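PDB 3TUI: D-methionine transport system permease protein MetI from Escherichia coli, which forms the membrane-spanning part of an ABC importer for methionine and probably carries the substrate across the inner membrane. Local coordinates for residues L143-I155 with V200-V214. Sequence-based numbering, arbitrary orientation.
Sequences LPGLVNAATITLI and VYLIQFAGDRIVRAV
T151 meets G207 where helices 143-155 and 200-211 run antiparallel: the short axes lie 9.1 Å apart at 175°, and the T151 and G207 CA atoms are 5.3 Å apart. With chi1 at -48°, OG1 stands beside its own backbone N and CG2 anti to it. That torsion sends T151 OG1 back to V147 O (3.1 Å), tilted from the carbonyl plane; the same oxygen also accepts a hydrogen bond from T151 N. OG1 thereby lies over G207 CA, and CG2 rests at I203 O and Q204 CA. A leucine in place of T151 has no hydroxyl for V147 O, which would probably be left with the backbone N-H alone, and its bulkier branch is likely to press on the G207 backbone. Apolar branches pack on both sides of this point along the helices. V147 CG1 reaches between I210 CG2 and V211 CG2, 3.5 Å from the latter, while P144 CB meets V214 CG2. At the other end the side chains of I155 and V200 cross at about a right angle, I155 CG2 lying 3.8 Å from V200 CG1. The bent Q204 chain holds OE1 near I155 CD1, and Q204 NE2 bonds D208 OD1 (3.3 Å), which lies close to the Q204 amide plane. Helix 3-40 touches L154 and I203 through F21. This is a close antiparallel helix pair with glycine at the interface, within the transmembrane bundle of a type-1 ABC permease.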
loop_
_atom_site.group_PDB
_atom_site.type_symbol
_atom_site.label_atom_id
_atom_site.label_comp_id
_atom_site.label_asym_id
_atom_site.label_seq_id
_atom_site.Cartn_x
_atom_site.Cartn_y
_atom_site.Cartn_z
ATOM N N LEU A 143 14.777 10.970 -12.006
ATOM C CA LEU A 143 15.605 10.866 -13.208
ATOM C C LEU A 143 15.004 9.874 -14.215
ATOM O O LEU A 143 14.913 10.165 -15.413
ATOM C CB LEU A 143 17.048 10.491 -12.895
ATOM C CG LEU A 143 17.828 10.371 -14.208
ATOM C CD1 LEU A 143 18.112 11.776 -14.758
ATOM C CD2 LEU A 143 19.131 9.682 -14.015
ATOM N N PRO A 144 14.600 8.689 -13.738
ATOM C CA PRO A 144 13.858 7.801 -14.636
ATOM C C PRO A 144 12.609 8.487 -15.178
ATOM O O PRO A 144 12.374 8.467 -16.389
ATOM C CB PRO A 144 13.458 6.628 -13.731
ATOM C CG PRO A 144 13.685 7.109 -12.339
ATOM C CD PRO A 144 14.820 8.076 -12.425
ATOM N N GLY A 145 11.839 9.110 -14.294
ATOM C CA GLY A 145 10.643 9.812 -14.715
ATOM C C GLY A 145 10.970 10.864 -15.758
ATOM O O GLY A 145 10.322 10.941 -16.817
ATOM N N LEU A 146 11.992 11.661 -15.456
ATOM C CA LEU A 146 12.348 12.799 -16.281
ATOM C C LEU A 146 12.912 12.348 -17.597
ATOM O O LEU A 146 12.651 12.963 -18.632
ATOM C CB LEU A 146 13.350 13.720 -15.568
ATOM C CG LEU A 146 12.779 14.487 -14.374
ATOM C CD1 LEU A 146 13.851 15.316 -13.664
ATOM C CD2 LEU A 146 11.610 15.368 -14.833
ATOM N N VAL A 147 13.709 11.291 -17.558
ATOM C CA VAL A 147 14.260 10.777 -18.787
ATOM C C VAL A 147 13.128 10.180 -19.581
ATOM O O VAL A 147 13.031 10.394 -20.805
ATOM C CB VAL A 147 15.435 9.800 -18.542
ATOM C CG1 VAL A 147 15.811 9.012 -19.813
ATOM C CG2 VAL A 147 16.619 10.601 -18.015
ATOM N N ASN A 148 12.203 9.532 -18.899
ATOM C CA ASN A 148 11.025 9.139 -19.640
ATOM C C ASN A 148 10.335 10.336 -20.370
ATOM O O ASN A 148 10.039 10.238 -21.573
ATOM C CB ASN A 148 10.018 8.437 -18.766
ATOM C CG ASN A 148 9.141 7.529 -19.572
ATOM O OD1 ASN A 148 9.589 6.446 -19.984
ATOM N ND2 ASN A 148 7.925 7.987 -19.901
ATOM N N ALA A 149 10.102 11.455 -19.667
ATOM C CA ALA A 149 9.475 12.648 -20.269
ATOM C C ALA A 149 10.222 13.170 -21.482
ATOM O O ALA A 149 9.617 13.681 -22.437
ATOM C CB ALA A 149 9.346 13.772 -19.249
ATOM N N ALA A 150 11.550 13.097 -21.422
ATOM C CA ALA A 150 12.406 13.578 -22.514
ATOM C C ALA A 150 12.155 12.779 -23.784
ATOM O O ALA A 150 11.922 13.334 -24.886
ATOM C CB ALA A 150 13.886 13.478 -22.110
ATOM N N THR A 151 12.238 11.459 -23.605
ATOM C CA THR A 151 11.838 10.541 -24.652
ATOM C C THR A 151 10.501 11.065 -25.132
ATOM O O THR A 151 10.398 11.564 -26.253
ATOM C CB THR A 151 11.702 9.082 -24.146
ATOM O OG1 THR A 151 12.856 8.723 -23.372
ATOM C CG2 THR A 151 11.514 8.101 -25.330
ATOM N N ILE A 152 9.489 11.016 -24.281
ATOM C CA ILE A 152 8.179 11.385 -24.769
ATOM C C ILE A 152 8.104 12.818 -25.363
ATOM O O ILE A 152 7.299 13.059 -26.273
ATOM C CB ILE A 152 7.066 11.124 -23.726
ATOM C CG1 ILE A 152 5.705 11.106 -24.413
ATOM C CG2 ILE A 152 7.152 12.087 -22.573
ATOM C CD1 ILE A 152 5.450 9.774 -25.128
ATOM N N THR A 153 8.957 13.746 -24.914
ATOM C CA THR A 153 8.965 15.113 -25.470
ATOM C C THR A 153 9.554 15.219 -26.899
ATOM O O THR A 153 8.935 15.786 -27.826
ATOM C CB THR A 153 9.757 16.067 -24.502
ATOM O OG1 THR A 153 8.974 16.299 -23.324
ATOM C CG2 THR A 153 10.085 17.435 -25.146
ATOM N N LEU A 154 10.768 14.680 -27.054
ATOM C CA LEU A 154 11.441 14.604 -28.350
ATOM C C LEU A 154 10.583 13.942 -29.423
ATOM O O LEU A 154 10.486 14.455 -30.552
ATOM C CB LEU A 154 12.747 13.843 -28.199
ATOM C CG LEU A 154 13.886 14.620 -27.545
ATOM C CD1 LEU A 154 14.881 13.671 -26.969
ATOM C CD2 LEU A 154 14.537 15.551 -28.568
ATOM N N ILE A 155 9.960 12.810 -29.083
ATOM C CA ILE A 155 9.002 12.238 -30.015
ATOM C C ILE A 155 7.919 13.251 -30.313
ATOM O O ILE A 155 7.648 13.522 -31.484
ATOM C CB ILE A 155 8.376 10.894 -29.553
ATOM C CG1 ILE A 155 9.418 9.775 -29.665
ATOM C CG2 ILE A 155 7.191 10.513 -30.468
ATOM C CD1 ILE A 155 9.149 8.559 -28.755
ATOM N N VAL A 200 11.515 7.794 -34.915
ATOM C CA VAL A 200 10.765 7.678 -33.666
ATOM C C VAL A 200 11.146 6.402 -32.872
ATOM O O VAL A 200 11.483 6.457 -31.684
ATOM C CB VAL A 200 9.235 7.771 -33.889
ATOM C CG1 VAL A 200 8.504 7.605 -32.560
ATOM C CG2 VAL A 200 8.892 9.114 -34.465
ATOM N N TYR A 201 11.115 5.251 -33.537
ATOM C CA TYR A 201 11.542 4.031 -32.888
ATOM C C TYR A 201 12.931 4.249 -32.315
ATOM O O TYR A 201 13.193 3.887 -31.182
ATOM C CB TYR A 201 11.544 2.879 -33.863
ATOM C CG TYR A 201 10.243 2.160 -33.866
ATOM C CD1 TYR A 201 9.091 2.809 -33.442
ATOM C CD2 TYR A 201 10.138 0.860 -34.359
ATOM C CE1 TYR A 201 7.854 2.168 -33.464
ATOM C CE2 TYR A 201 8.906 0.203 -34.391
ATOM C CZ TYR A 201 7.767 0.865 -33.938
ATOM O OH TYR A 201 6.546 0.230 -33.954
ATOM N N LEU A 202 13.827 4.859 -33.081
ATOM C CA LEU A 202 15.165 5.110 -32.547
ATOM C C LEU A 202 15.112 6.032 -31.357
ATOM O O LEU A 202 15.699 5.745 -30.326
ATOM C CB LEU A 202 16.119 5.668 -33.599
ATOM C CG LEU A 202 17.018 4.559 -34.166
ATOM C CD1 LEU A 202 16.233 3.274 -34.606
ATOM C CD2 LEU A 202 17.797 5.129 -35.315
ATOM N N ILE A 203 14.395 7.130 -31.469
ATOM C CA ILE A 203 14.216 7.954 -30.291
ATOM C C ILE A 203 13.573 7.188 -29.110
ATOM O O ILE A 203 14.037 7.298 -27.971
ATOM C CB ILE A 203 13.491 9.261 -30.654
ATOM C CG1 ILE A 203 13.776 10.336 -29.601
ATOM C CG2 ILE A 203 12.017 9.039 -30.850
ATOM C CD1 ILE A 203 13.749 11.728 -30.229
ATOM N N GLN A 204 12.600 6.323 -29.374
ATOM C CA GLN A 204 11.979 5.583 -28.281
ATOM C C GLN A 204 12.973 4.606 -27.698
ATOM O O GLN A 204 13.379 4.771 -26.562
ATOM C CB GLN A 204 10.753 4.828 -28.765
ATOM C CG GLN A 204 10.057 4.043 -27.685
ATOM C CD GLN A 204 9.046 4.889 -26.957
ATOM O OE1 GLN A 204 8.192 5.526 -27.571
ATOM N NE2 GLN A 204 9.133 4.901 -25.636
ATOM N N PHE A 205 13.396 3.621 -28.491
ATOM C CA PHE A 205 14.356 2.617 -28.045
ATOM C C PHE A 205 15.503 3.201 -27.218
ATOM O O PHE A 205 15.856 2.658 -26.178
ATOM C CB PHE A 205 14.940 1.891 -29.257
ATOM C CG PHE A 205 16.291 1.280 -28.986
ATOM C CD1 PHE A 205 17.461 2.020 -29.230
ATOM C CD2 PHE A 205 16.413 -0.028 -28.510
ATOM C CE1 PHE A 205 18.729 1.486 -28.973
ATOM C CE2 PHE A 205 17.688 -0.585 -28.258
ATOM C CZ PHE A 205 18.845 0.177 -28.492
ATOM N N ALA A 206 16.087 4.299 -27.678
ATOM C CA ALA A 206 17.215 4.887 -26.965
ATOM C C ALA A 206 16.813 5.339 -25.560
ATOM O O ALA A 206 17.431 4.935 -24.580
ATOM C CB ALA A 206 17.821 6.033 -27.749
ATOM N N GLY A 207 15.761 6.150 -25.460
ATOM C CA GLY A 207 15.264 6.587 -24.164
ATOM C C GLY A 207 15.033 5.440 -23.190
ATOM O O GLY A 207 15.557 5.447 -22.083
ATOM N N ASP A 208 14.252 4.450 -23.599
ATOM C CA ASP A 208 14.051 3.268 -22.785
ATOM C C ASP A 208 15.396 2.716 -22.336
ATOM O O ASP A 208 15.582 2.439 -21.173
ATOM C CB ASP A 208 13.273 2.214 -23.580
ATOM C CG ASP A 208 11.872 2.691 -23.953
ATOM O OD1 ASP A 208 11.578 3.886 -23.685
ATOM O OD2 ASP A 208 11.076 1.892 -24.516
ATOM N N ARG A 209 16.340 2.584 -23.259
ATOM C CA ARG A 209 17.676 2.119 -22.917
ATOM C C ARG A 209 18.282 2.937 -21.785
ATOM O O ARG A 209 18.957 2.402 -20.920
ATOM C CB ARG A 209 18.597 2.141 -24.137
ATOM C CG ARG A 209 19.927 1.449 -23.899
ATOM C CD ARG A 209 19.773 -0.065 -23.832
ATOM N NE ARG A 209 19.895 -0.718 -25.138
ATOM C CZ ARG A 209 19.511 -1.968 -25.399
ATOM N NH1 ARG A 209 19.680 -2.477 -26.616
ATOM N NH2 ARG A 209 18.959 -2.715 -24.447
ATOM N N ILE A 210 18.047 4.237 -21.782
ATOM C CA ILE A 210 18.531 5.065 -20.681
ATOM C C ILE A 210 17.740 4.846 -19.392
ATOM O O ILE A 210 18.322 4.724 -18.324
ATOM C CB ILE A 210 18.549 6.563 -21.052
ATOM C CG1 ILE A 210 19.352 6.756 -22.340
ATOM C CG2 ILE A 210 19.136 7.398 -19.915
ATOM C CD1 ILE A 210 19.099 8.067 -23.034
ATOM N N VAL A 211 16.418 4.788 -19.493
ATOM C CA VAL A 211 15.580 4.645 -18.306
ATOM C C VAL A 211 15.781 3.290 -17.610
ATOM O O VAL A 211 15.855 3.209 -16.377
ATOM C CB VAL A 211 14.081 4.854 -18.633
ATOM C CG1 VAL A 211 13.221 4.523 -17.415
ATOM C CG2 VAL A 211 13.826 6.271 -19.130
ATOM N N ARG A 212 15.833 2.234 -18.416
ATOM C CA ARG A 212 16.184 0.894 -17.967
ATOM C C ARG A 212 17.567 0.875 -17.306
ATOM O O ARG A 212 17.871 0.002 -16.499
ATOM C CB ARG A 212 16.118 -0.057 -19.166
ATOM C CG ARG A 212 16.867 -1.353 -19.015
ATOM C CD ARG A 212 17.082 -2.006 -20.379
ATOM N NE ARG A 212 18.236 -2.907 -20.370
ATOM C CZ ARG A 212 19.488 -2.531 -20.627
ATOM N NH1 ARG A 212 20.477 -3.423 -20.594
ATOM N NH2 ARG A 212 19.756 -1.263 -20.912
ATOM N N ALA A 213 18.387 1.868 -17.623
ATOM C CA ALA A 213 19.733 1.963 -17.068
ATOM C C ALA A 213 19.807 2.543 -15.642
ATOM O O ALA A 213 20.808 2.345 -14.943
ATOM C CB ALA A 213 20.645 2.755 -18.017
ATOM N N VAL A 214 18.762 3.249 -15.214
ATOM C CA VAL A 214 18.706 3.825 -13.859
ATOM C C VAL A 214 18.358 2.786 -12.766
ATOM O O VAL A 214 17.501 1.918 -12.972
ATOM C CB VAL A 214 17.728 5.020 -13.794
ATOM C CG1 VAL A 214 17.991 6.005 -14.949
ATOM C CG2 VAL A 214 16.288 4.515 -13.809
#